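Local coordinates for protein cellulase IBT99 (Metagenomes, PDB 6WBT) that probably hydrolyses 6-phospho-alpha-glucosides as an NAD- and manganese-dependent family 4 glycosidase, at residues Y81-M86 with K327-L332; V128-Y133 with Y142-Y147. All coordinates share one frame; numbering follows the deposited sequence.

Interaction 1: residues Y81-M86 with K327-L332; sequences YIMAQM and KVVESL. With NAD (nicotinamide-adenine-dinucleotide), chain G.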
loop_
_atom_site.group_PDB
_atom_site.type_symbol
_atom_site.label_atom_id
_atom_site.label_comp_id
_atom_site.label_asym_id
_atom_site.label_seq_id
_atom_site.Cartn_x
_atom_site.Cartn_y
_atom_site.Cartn_z
ATOM N N TYR A 81 -23.286 3.044 -29.958
ATOM C CA TYR A 81 -22.904 1.873 -29.179
ATOM C C TYR A 81 -22.255 0.853 -30.099
ATOM O O TYR A 81 -22.850 0.451 -31.103
ATOM C CB TYR A 81 -24.111 1.266 -28.458
ATOM C CG TYR A 81 -24.591 2.113 -27.302
ATOM C CD1 TYR A 81 -25.631 3.020 -27.462
ATOM C CD2 TYR A 81 -23.991 2.019 -26.053
ATOM C CE1 TYR A 81 -26.064 3.801 -26.410
ATOM C CE2 TYR A 81 -24.419 2.796 -24.995
ATOM C CZ TYR A 81 -25.455 3.686 -25.178
ATOM O OH TYR A 81 -25.880 4.460 -24.125
ATOM N N ILE A 82 -21.042 0.436 -29.751
ATOM C CA ILE A 82 -20.262 -0.505 -30.547
ATOM C C ILE A 82 -20.126 -1.794 -29.750
ATOM O O ILE A 82 -19.523 -1.806 -28.670
ATOM C CB ILE A 82 -18.881 0.061 -30.914
ATOM C CG1 ILE A 82 -19.018 1.343 -31.744
ATOM C CG2 ILE A 82 -18.067 -0.978 -31.670
ATOM C CD1 ILE A 82 -19.066 2.619 -30.921
HETATM N N MSE A 83 -20.684 -2.876 -30.280
HETATM C CA MSE A 83 -20.565 -4.181 -29.643
HETATM C C MSE A 83 -19.514 -5.022 -30.360
HETATM O O MSE A 83 -19.757 -5.548 -31.445
HETATM C CB MSE A 83 -21.916 -4.898 -29.623
HETATM C CG MSE A 83 -22.964 -4.202 -28.765
HETATM SE SE MSE A 83 -24.649 -5.180 -28.651
HETATM C CE MSE A 83 -25.186 -5.087 -30.522
ATOM N N ALA A 84 -18.341 -5.136 -29.741
ATOM C CA ALA A 84 -17.199 -5.800 -30.354
ATOM C C ALA A 84 -17.252 -7.299 -30.098
ATOM O O ALA A 84 -17.419 -7.738 -28.956
ATOM C CB ALA A 84 -15.890 -5.220 -29.815
ATOM N N GLN A 85 -17.107 -8.079 -31.165
ATOM C CA GLN A 85 -17.046 -9.532 -31.059
ATOM C C GLN A 85 -16.084 -10.068 -32.119
ATOM O O GLN A 85 -16.378 -11.022 -32.839
ATOM C CB GLN A 85 -18.437 -10.151 -31.188
ATOM C CG GLN A 85 -19.210 -9.724 -32.425
ATOM C CD GLN A 85 -20.574 -10.379 -32.509
ATOM O OE1 GLN A 85 -21.124 -10.824 -31.501
ATOM N NE2 GLN A 85 -21.125 -10.446 -33.715
HETATM N N MSE A 86 -14.914 -9.448 -32.219
HETATM C CA MSE A 86 -13.919 -9.843 -33.207
HETATM C C MSE A 86 -13.155 -11.085 -32.766
HETATM O O MSE A 86 -13.057 -11.379 -31.575
HETATM C CB MSE A 86 -12.937 -8.697 -33.465
HETATM C CG MSE A 86 -12.028 -8.386 -32.283
HETATM SE SE MSE A 86 -10.745 -6.964 -32.649
HETATM C CE MSE A 86 -11.995 -5.498 -32.947
ATOM N N LYS A 327 -28.304 -6.281 -21.899
ATOM C CA LYS A 327 -28.629 -5.674 -20.611
ATOM C C LYS A 327 -27.609 -4.615 -20.214
ATOM O O LYS A 327 -27.966 -3.617 -19.577
ATOM C CB LYS A 327 -28.729 -6.759 -19.536
ATOM C CG LYS A 327 -29.004 -6.236 -18.134
ATOM C CD LYS A 327 -30.265 -5.387 -18.093
ATOM C CE LYS A 327 -30.465 -4.765 -16.720
ATOM N NZ LYS A 327 -31.594 -3.795 -16.705
ATOM N N VAL A 328 -26.342 -4.805 -20.586
ATOM C CA VAL A 328 -25.313 -3.823 -20.254
ATOM C C VAL A 328 -25.529 -2.535 -21.043
ATOM O O VAL A 328 -25.542 -1.437 -20.472
ATOM C CB VAL A 328 -23.912 -4.412 -20.500
ATOM C CG1 VAL A 328 -22.862 -3.321 -20.435
ATOM C CG2 VAL A 328 -23.609 -5.504 -19.477
ATOM N N VAL A 329 -25.697 -2.649 -22.364
ATOM C CA VAL A 329 -25.969 -1.472 -23.188
ATOM C C VAL A 329 -27.237 -0.777 -22.721
ATOM O O VAL A 329 -27.288 0.455 -22.616
ATOM C CB VAL A 329 -26.077 -1.863 -24.674
ATOM C CG1 VAL A 329 -26.331 -0.627 -25.526
ATOM C CG2 VAL A 329 -24.842 -2.614 -25.135
ATOM N N GLU A 330 -28.285 -1.555 -22.445
ATOM C CA GLU A 330 -29.540 -0.980 -21.977
ATOM C C GLU A 330 -29.343 -0.225 -20.669
ATOM O O GLU A 330 -29.929 0.845 -20.465
ATOM C CB GLU A 330 -30.582 -2.084 -21.817
ATOM C CG GLU A 330 -31.931 -1.610 -21.321
ATOM C CD GLU A 330 -32.895 -2.756 -21.092
ATOM O OE1 GLU A 330 -32.748 -3.804 -21.756
ATOM O OE2 GLU A 330 -33.798 -2.612 -20.243
ATOM N N SER A 331 -28.510 -0.760 -19.774
ATOM C CA SER A 331 -28.222 -0.064 -18.527
ATOM C C SER A 331 -27.355 1.168 -18.746
ATOM O O SER A 331 -27.389 2.087 -17.923
ATOM C CB SER A 331 -27.549 -1.013 -17.535
ATOM O OG SER A 331 -27.393 -0.396 -16.269
ATOM N N LEU A 332 -26.581 1.205 -19.834
ATOM C CA LEU A 332 -25.825 2.401 -20.185
ATOM C C LEU A 332 -26.719 3.492 -20.757
ATOM O O LEU A 332 -26.414 4.682 -20.608
ATOM C CB LEU A 332 -24.726 2.053 -21.192
ATOM C CG LEU A 332 -23.552 1.198 -20.715
ATOM C CD1 LEU A 332 -22.799 0.613 -21.899
ATOM C CD2 LEU A 332 -22.616 2.022 -19.852
HETATM P PA NAD G . -15.793 -16.010 -35.713
HETATM O O1A NAD G . -14.398 -16.362 -36.108
HETATM O O2A NAD G . -16.895 -16.919 -36.149
HETATM O O5B NAD G . -16.108 -14.513 -36.201
HETATM C C5B NAD G . -15.231 -13.428 -35.789
HETATM C C4B NAD G . -15.388 -12.271 -36.746
HETATM O O4B NAD G . -14.473 -11.204 -36.379
HETATM C C3B NAD G . -15.097 -12.573 -38.226
HETATM O O3B NAD G . -16.154 -12.069 -39.032
HETATM C C2B NAD G . -13.805 -11.791 -38.489
HETATM O O2B NAD G . -13.603 -11.448 -39.843
HETATM C C1B NAD G . -14.025 -10.600 -37.568
HETATM N N9A NAD G . -12.820 -9.825 -37.293
HETATM C C8A NAD G . -11.547 -10.313 -37.138
HETATM N N7A NAD G . -10.655 -9.382 -36.906
HETATM C C5A NAD G . -11.381 -8.201 -36.921
HETATM C C6A NAD G . -11.002 -6.856 -36.742
HETATM N N6A NAD G . -9.752 -6.466 -36.509
HETATM N N1A NAD G . -11.974 -5.917 -36.821
HETATM C C2A NAD G . -13.230 -6.317 -37.059
HETATM N N3A NAD G . -13.701 -7.547 -37.242
HETATM C C4A NAD G . -12.718 -8.459 -37.161
HETATM O O3 NAD G . -15.859 -15.858 -34.119
HETATM P PN NAD G . -16.925 -16.356 -33.027
HETATM O O1N NAD G . -18.287 -15.907 -33.439
HETATM O O2N NAD G . -16.703 -17.808 -32.763
HETATM O O5D NAD G . -16.448 -15.506 -31.756
HETATM C C5D NAD G . -16.343 -14.069 -31.905
HETATM C C4D NAD G . -15.636 -13.495 -30.703
HETATM O O4D NAD G . -16.507 -13.585 -29.554
HETATM C C3D NAD G . -14.345 -14.212 -30.283
HETATM O O3D NAD G . -13.337 -13.254 -29.992
HETATM C C2D NAD G . -14.806 -14.937 -29.014
HETATM O O2D NAD G . -13.759 -15.344 -28.149
HETATM C C1D NAD G . -15.718 -13.876 -28.412
HETATM N N1N NAD G . -16.600 -14.421 -27.343
HETATM C C2N NAD G . -16.347 -14.118 -26.032
HETATM C C3N NAD G . -17.139 -14.637 -25.020
HETATM C C7N NAD G . -16.841 -14.218 -23.602
HETATM O O7N NAD G . -16.996 -15.023 -22.689
HETATM N N7N NAD G . -16.451 -12.967 -23.400
HETATM C C4N NAD G . -18.179 -15.500 -25.351
HETATM C C5N NAD G . -18.445 -15.769 -26.676
HETATM C C6N NAD G . -17.648 -15.218 -27.656
#

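Interaction 2: residues V128-Y133 with Y142-Y147; sequences VQLIDY and YWIVNY. With NAD (nicotinamide-adenine-dinucleotide), chain G.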
loop_
_atom_site.group_PDB
_atom_site.type_symbol
_atom_site.label_atom_id
_atom_site.label_comp_id
_atom_site.label_asym_id
_atom_site.label_seq_id
_atom_site.Cartn_x
_atom_site.Cartn_y
_atom_site.Cartn_z
ATOM N N VAL A 128 -7.056 -1.775 -30.088
ATOM C CA VAL A 128 -6.666 -0.376 -29.933
ATOM C C VAL A 128 -7.096 0.431 -31.151
ATOM O O VAL A 128 -7.535 1.582 -31.030
ATOM C CB VAL A 128 -5.149 -0.270 -29.680
ATOM C CG1 VAL A 128 -4.706 1.184 -29.669
ATOM C CG2 VAL A 128 -4.784 -0.944 -28.364
ATOM N N GLN A 129 -6.986 -0.162 -32.344
ATOM C CA GLN A 129 -7.455 0.512 -33.550
ATOM C C GLN A 129 -8.961 0.724 -33.521
ATOM O O GLN A 129 -9.455 1.736 -34.032
ATOM C CB GLN A 129 -7.051 -0.288 -34.789
ATOM C CG GLN A 129 -7.271 0.447 -36.098
ATOM C CD GLN A 129 -6.736 -0.320 -37.291
ATOM O OE1 GLN A 129 -6.990 -1.515 -37.443
ATOM N NE2 GLN A 129 -5.986 0.367 -38.146
ATOM N N LEU A 130 -9.706 -0.214 -32.926
ATOM C CA LEU A 130 -11.141 -0.017 -32.755
ATOM C C LEU A 130 -11.425 1.154 -31.821
ATOM O O LEU A 130 -12.389 1.903 -32.023
ATOM C CB LEU A 130 -11.785 -1.297 -32.222
ATOM C CG LEU A 130 -13.240 -1.209 -31.752
ATOM C CD1 LEU A 130 -14.156 -0.801 -32.890
ATOM C CD2 LEU A 130 -13.690 -2.530 -31.146
ATOM N N ILE A 131 -10.589 1.328 -30.795
ATOM C CA ILE A 131 -10.764 2.443 -29.868
ATOM C C ILE A 131 -10.543 3.767 -30.586
ATOM O O ILE A 131 -11.333 4.709 -30.451
ATOM C CB ILE A 131 -9.815 2.292 -28.665
ATOM C CG1 ILE A 131 -10.117 1.004 -27.893
ATOM C CG2 ILE A 131 -9.914 3.506 -27.758
ATOM C CD1 ILE A 131 -11.435 1.023 -27.154
ATOM N N ASP A 132 -9.462 3.856 -31.368
ATOM C CA ASP A 132 -9.142 5.102 -32.057
ATOM C C ASP A 132 -10.170 5.438 -33.130
ATOM O O ASP A 132 -10.355 6.615 -33.460
ATOM C CB ASP A 132 -7.741 5.017 -32.662
ATOM C CG ASP A 132 -6.664 4.829 -31.611
ATOM O OD1 ASP A 132 -6.783 5.431 -30.523
ATOM O OD2 ASP A 132 -5.703 4.076 -31.869
ATOM N N TYR A 133 -10.841 4.427 -33.688
ATOM C CA TYR A 133 -11.930 4.692 -34.625
ATOM C C TYR A 133 -13.059 5.453 -33.945
ATOM O O TYR A 133 -13.586 6.429 -34.492
ATOM C CB TYR A 133 -12.452 3.379 -35.212
ATOM C CG TYR A 133 -11.610 2.815 -36.333
ATOM C CD1 TYR A 133 -10.913 3.651 -37.193
ATOM C CD2 TYR A 133 -11.518 1.444 -36.532
ATOM C CE1 TYR A 133 -10.145 3.138 -38.221
ATOM C CE2 TYR A 133 -10.752 0.921 -37.556
ATOM C CZ TYR A 133 -10.069 1.772 -38.397
ATOM O OH TYR A 133 -9.305 1.255 -39.418
ATOM N N TYR A 142 -19.839 7.826 -26.907
ATOM C CA TYR A 142 -19.933 6.456 -27.382
ATOM C C TYR A 142 -19.626 5.475 -26.255
ATOM O O TYR A 142 -19.067 5.831 -25.214
ATOM C CB TYR A 142 -18.973 6.225 -28.552
ATOM C CG TYR A 142 -17.524 6.076 -28.142
ATOM C CD1 TYR A 142 -16.708 7.188 -27.982
ATOM C CD2 TYR A 142 -16.969 4.821 -27.919
ATOM C CE1 TYR A 142 -15.383 7.055 -27.607
ATOM C CE2 TYR A 142 -15.650 4.679 -27.540
ATOM C CZ TYR A 142 -14.861 5.797 -27.388
ATOM O OH TYR A 142 -13.545 5.652 -27.015
ATOM N N TRP A 143 -20.002 4.219 -26.475
ATOM C CA TRP A 143 -19.684 3.143 -25.547
ATOM C C TRP A 143 -19.334 1.896 -26.339
ATOM O O TRP A 143 -20.057 1.524 -27.268
ATOM C CB TRP A 143 -20.850 2.851 -24.595
ATOM C CG TRP A 143 -20.954 3.819 -23.462
ATOM C CD1 TRP A 143 -21.955 4.720 -23.244
ATOM C CD2 TRP A 143 -20.018 3.991 -22.390
ATOM N NE1 TRP A 143 -21.704 5.438 -22.101
ATOM C CE2 TRP A 143 -20.522 5.010 -21.558
ATOM C CE3 TRP A 143 -18.807 3.381 -22.053
ATOM C CZ2 TRP A 143 -19.854 5.435 -20.412
ATOM C CZ3 TRP A 143 -18.146 3.804 -20.914
ATOM C CH2 TRP A 143 -18.670 4.821 -20.107
ATOM N N ILE A 144 -18.228 1.261 -25.973
ATOM C CA ILE A 144 -17.798 0.012 -26.588
ATOM C C ILE A 144 -17.977 -1.086 -25.549
ATOM O O ILE A 144 -17.129 -1.268 -24.666
ATOM C CB ILE A 144 -16.347 0.077 -27.078
ATOM C CG1 ILE A 144 -16.174 1.219 -28.073
ATOM C CG2 ILE A 144 -15.952 -1.252 -27.709
ATOM C CD1 ILE A 144 -14.765 1.353 -28.581
ATOM N N VAL A 145 -19.076 -1.824 -25.650
ATOM C CA VAL A 145 -19.287 -2.965 -24.776
ATOM C C VAL A 145 -18.521 -4.149 -25.354
ATOM O O VAL A 145 -19.056 -4.922 -26.162
ATOM C CB VAL A 145 -20.793 -3.267 -24.606
ATOM C CG1 VAL A 145 -20.980 -4.491 -23.732
ATOM C CG2 VAL A 145 -21.498 -2.060 -23.994
ATOM N N ASN A 146 -17.257 -4.279 -24.961
ATOM C CA ASN A 146 -16.380 -5.296 -25.522
ATOM C C ASN A 146 -16.562 -6.610 -24.776
ATOM O O ASN A 146 -16.454 -6.655 -23.546
ATOM C CB ASN A 146 -14.930 -4.830 -25.458
ATOM C CG ASN A 146 -13.953 -5.896 -25.912
ATOM O OD1 ASN A 146 -14.260 -6.712 -26.782
ATOM N ND2 ASN A 146 -12.767 -5.899 -25.316
ATOM N N TYR A 147 -16.845 -7.675 -25.520
ATOM C CA TYR A 147 -16.880 -9.018 -24.959
ATOM C C TYR A 147 -16.058 -9.979 -25.805
ATOM O O TYR A 147 -16.302 -11.188 -25.779
ATOM C CB TYR A 147 -18.320 -9.517 -24.811
ATOM C CG TYR A 147 -19.141 -9.461 -26.078
ATOM C CD1 TYR A 147 -19.824 -8.306 -26.437
ATOM C CD2 TYR A 147 -19.247 -10.569 -26.908
ATOM C CE1 TYR A 147 -20.579 -8.252 -27.591
ATOM C CE2 TYR A 147 -20.000 -10.525 -28.063
ATOM C CZ TYR A 147 -20.663 -9.365 -28.400
ATOM O OH TYR A 147 -21.413 -9.324 -29.551
HETATM P PA NAD G . -15.793 -16.010 -35.713
HETATM O O1A NAD G . -14.398 -16.362 -36.108
HETATM O O2A NAD G . -16.895 -16.919 -36.149
HETATM O O5B NAD G . -16.108 -14.513 -36.201
HETATM C C5B NAD G . -15.231 -13.428 -35.789
HETATM C C4B NAD G . -15.388 -12.271 -36.746
HETATM O O4B NAD G . -14.473 -11.204 -36.379
HETATM C C3B NAD G . -15.097 -12.573 -38.226
HETATM O O3B NAD G . -16.154 -12.069 -39.032
HETATM C C2B NAD G . -13.805 -11.791 -38.489
HETATM O O2B NAD G . -13.603 -11.448 -39.843
HETATM C C1B NAD G . -14.025 -10.600 -37.568
HETATM N N9A NAD G . -12.820 -9.825 -37.293
HETATM C C8A NAD G . -11.547 -10.313 -37.138
HETATM N N7A NAD G . -10.655 -9.382 -36.906
HETATM C C5A NAD G . -11.381 -8.201 -36.921
HETATM C C6A NAD G . -11.002 -6.856 -36.742
HETATM N N6A NAD G . -9.752 -6.466 -36.509
HETATM N N1A NAD G . -11.974 -5.917 -36.821
HETATM C C2A NAD G . -13.230 -6.317 -37.059
HETATM N N3A NAD G . -13.701 -7.547 -37.242
HETATM C C4A NAD G . -12.718 -8.459 -37.161
HETATM O O3 NAD G . -15.859 -15.858 -34.119
HETATM P PN NAD G . -16.925 -16.356 -33.027
HETATM O O1N NAD G . -18.287 -15.907 -33.439
HETATM O O2N NAD G . -16.703 -17.808 -32.763
HETATM O O5D NAD G . -16.448 -15.506 -31.756
HETATM C C5D NAD G . -16.343 -14.069 -31.905
HETATM C C4D NAD G . -15.636 -13.495 -30.703
HETATM O O4D NAD G . -16.507 -13.585 -29.554
HETATM C C3D NAD G . -14.345 -14.212 -30.283
HETATM O O3D NAD G . -13.337 -13.254 -29.992
HETATM C C2D NAD G . -14.806 -14.937 -29.014
HETATM O O2D NAD G . -13.759 -15.344 -28.149
HETATM C C1D NAD G . -15.718 -13.876 -28.412
HETATM N N1N NAD G . -16.600 -14.421 -27.343
HETATM C C2N NAD G . -16.347 -14.118 -26.032
HETATM C C3N NAD G . -17.139 -14.637 -25.020
HETATM C C7N NAD G . -16.841 -14.218 -23.602
HETATM O O7N NAD G . -16.996 -15.023 -22.689
HETATM N N7N NAD G . -16.451 -12.967 -23.400
HETATM C C4N NAD G . -18.179 -15.500 -25.351
HETATM C C5N NAD G . -18.445 -15.769 -26.676
HETATM C C6N NAD G . -17.648 -15.218 -27.656
#

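Interaction 1: residues Y81-M86 with K327-L332
Y81 packs against the helical turn that carries V329 and L332. The CB of Y81 starts 4.1 Å from V329 CG1. That methyl then settles over one face of the ring, nearest to Y81 CD2 at 3.6 Å. V329 CG1 lies 3.8 Å from the centre of the Y81 ring, 22° off its normal, which makes a CH-pi contact displaced toward the rim. Further out, Y81 CE2 meets L332 CB at 3.9 Å, coming at the ring on a slant. OH ends beside the main chain of L332, in van der Waals contact with its carbonyl. V329 directs CG1 to the ring by setting it trans to its own backbone N (chi1 -179°); its other methyl, CG2, faces the selenium of selenomethionine M83, SE, at 4.4 Å. A flat aromatic offers a broad surface to a compact branched valine, and the unbranched M83 reaches the second methyl only loosely. Past the strand, M86 O accepts a hydrogen bond from NAD O3D, modelled doubtfully short. Strand 81-84 runs nearly antiparallel to the helix segment, with axes 10.6 Å apart. In the sheet the strand sits between strands 5-10 and 143-146, and V145 also touches V329 and L332. Helix 321-334, from the C-terminal part of the family 4 sequence, thus packs on one face of this Rossmann-type sheet, while I82 and A84 touch helix 114-136 on the other.

Interaction 2: residues V128-Y133 with Y142-Y147
Helix segment V128-Y133 packs against the strand carrying I144, the CA atoms of I131 and I144 being 8.1 Å apart. Helix 114-136 leads into strand 143-146, which lies parallel beside strand 81-84, so it belongs to a right-handed beta-alpha-beta crossover of the Rossmann-like domain that holds NAD. The closest pair is aliphatic, and no hydrogen bond joins the segments. I144 projects from the sheet with CG1 opposite its carbonyl carbon (chi1 -58°) and the chain extended beyond, which carries its CD1 outward to meet I131 CD1 at 3.6 Å, the side chains passing at a slant. L130 meets the other branch of I144, its CD2 lying 4.3 Å from I144 CG2. Branched aliphatic residues suit this layer, since their methyls pack between helix and sheet without adding polar side-chain atoms. Just before I144 in the chain, the ring of Y142 has I144 CG1 at its edge, in plane, and its OH lies 4.3 Å from I131 CG2. Past the strand the chain turns to the cofactor: the carboxamide N7N of NAD donates a nearly straight hydrogen bond (175°) to Y147 O, 3.0 Å away.

Both interactions are buried in the core and use neighbouring parallel strands of one sheet, but they pack on its two faces. Interaction 1 joins strand 81-84 to a helix distant in sequence, and sets an aromatic ring against aliphatic side chains, with selenomethionine M83 at the margin. Interaction 2 joins strand 143-146 to the helix just before it, mainly through aliphatic methyls. I82 N bonds to W143 O between the strands, and Y81 CD2 packs on W143 CB. Beyond the strand ends the chemistry turns polar: Q85 OE1 is hydrogen-bonded to Y147 OH, and both segments 81-86 and 142-147 reach NAD, selenomethionine M86 packing against the adenine while Y147 takes the nicotinamide end.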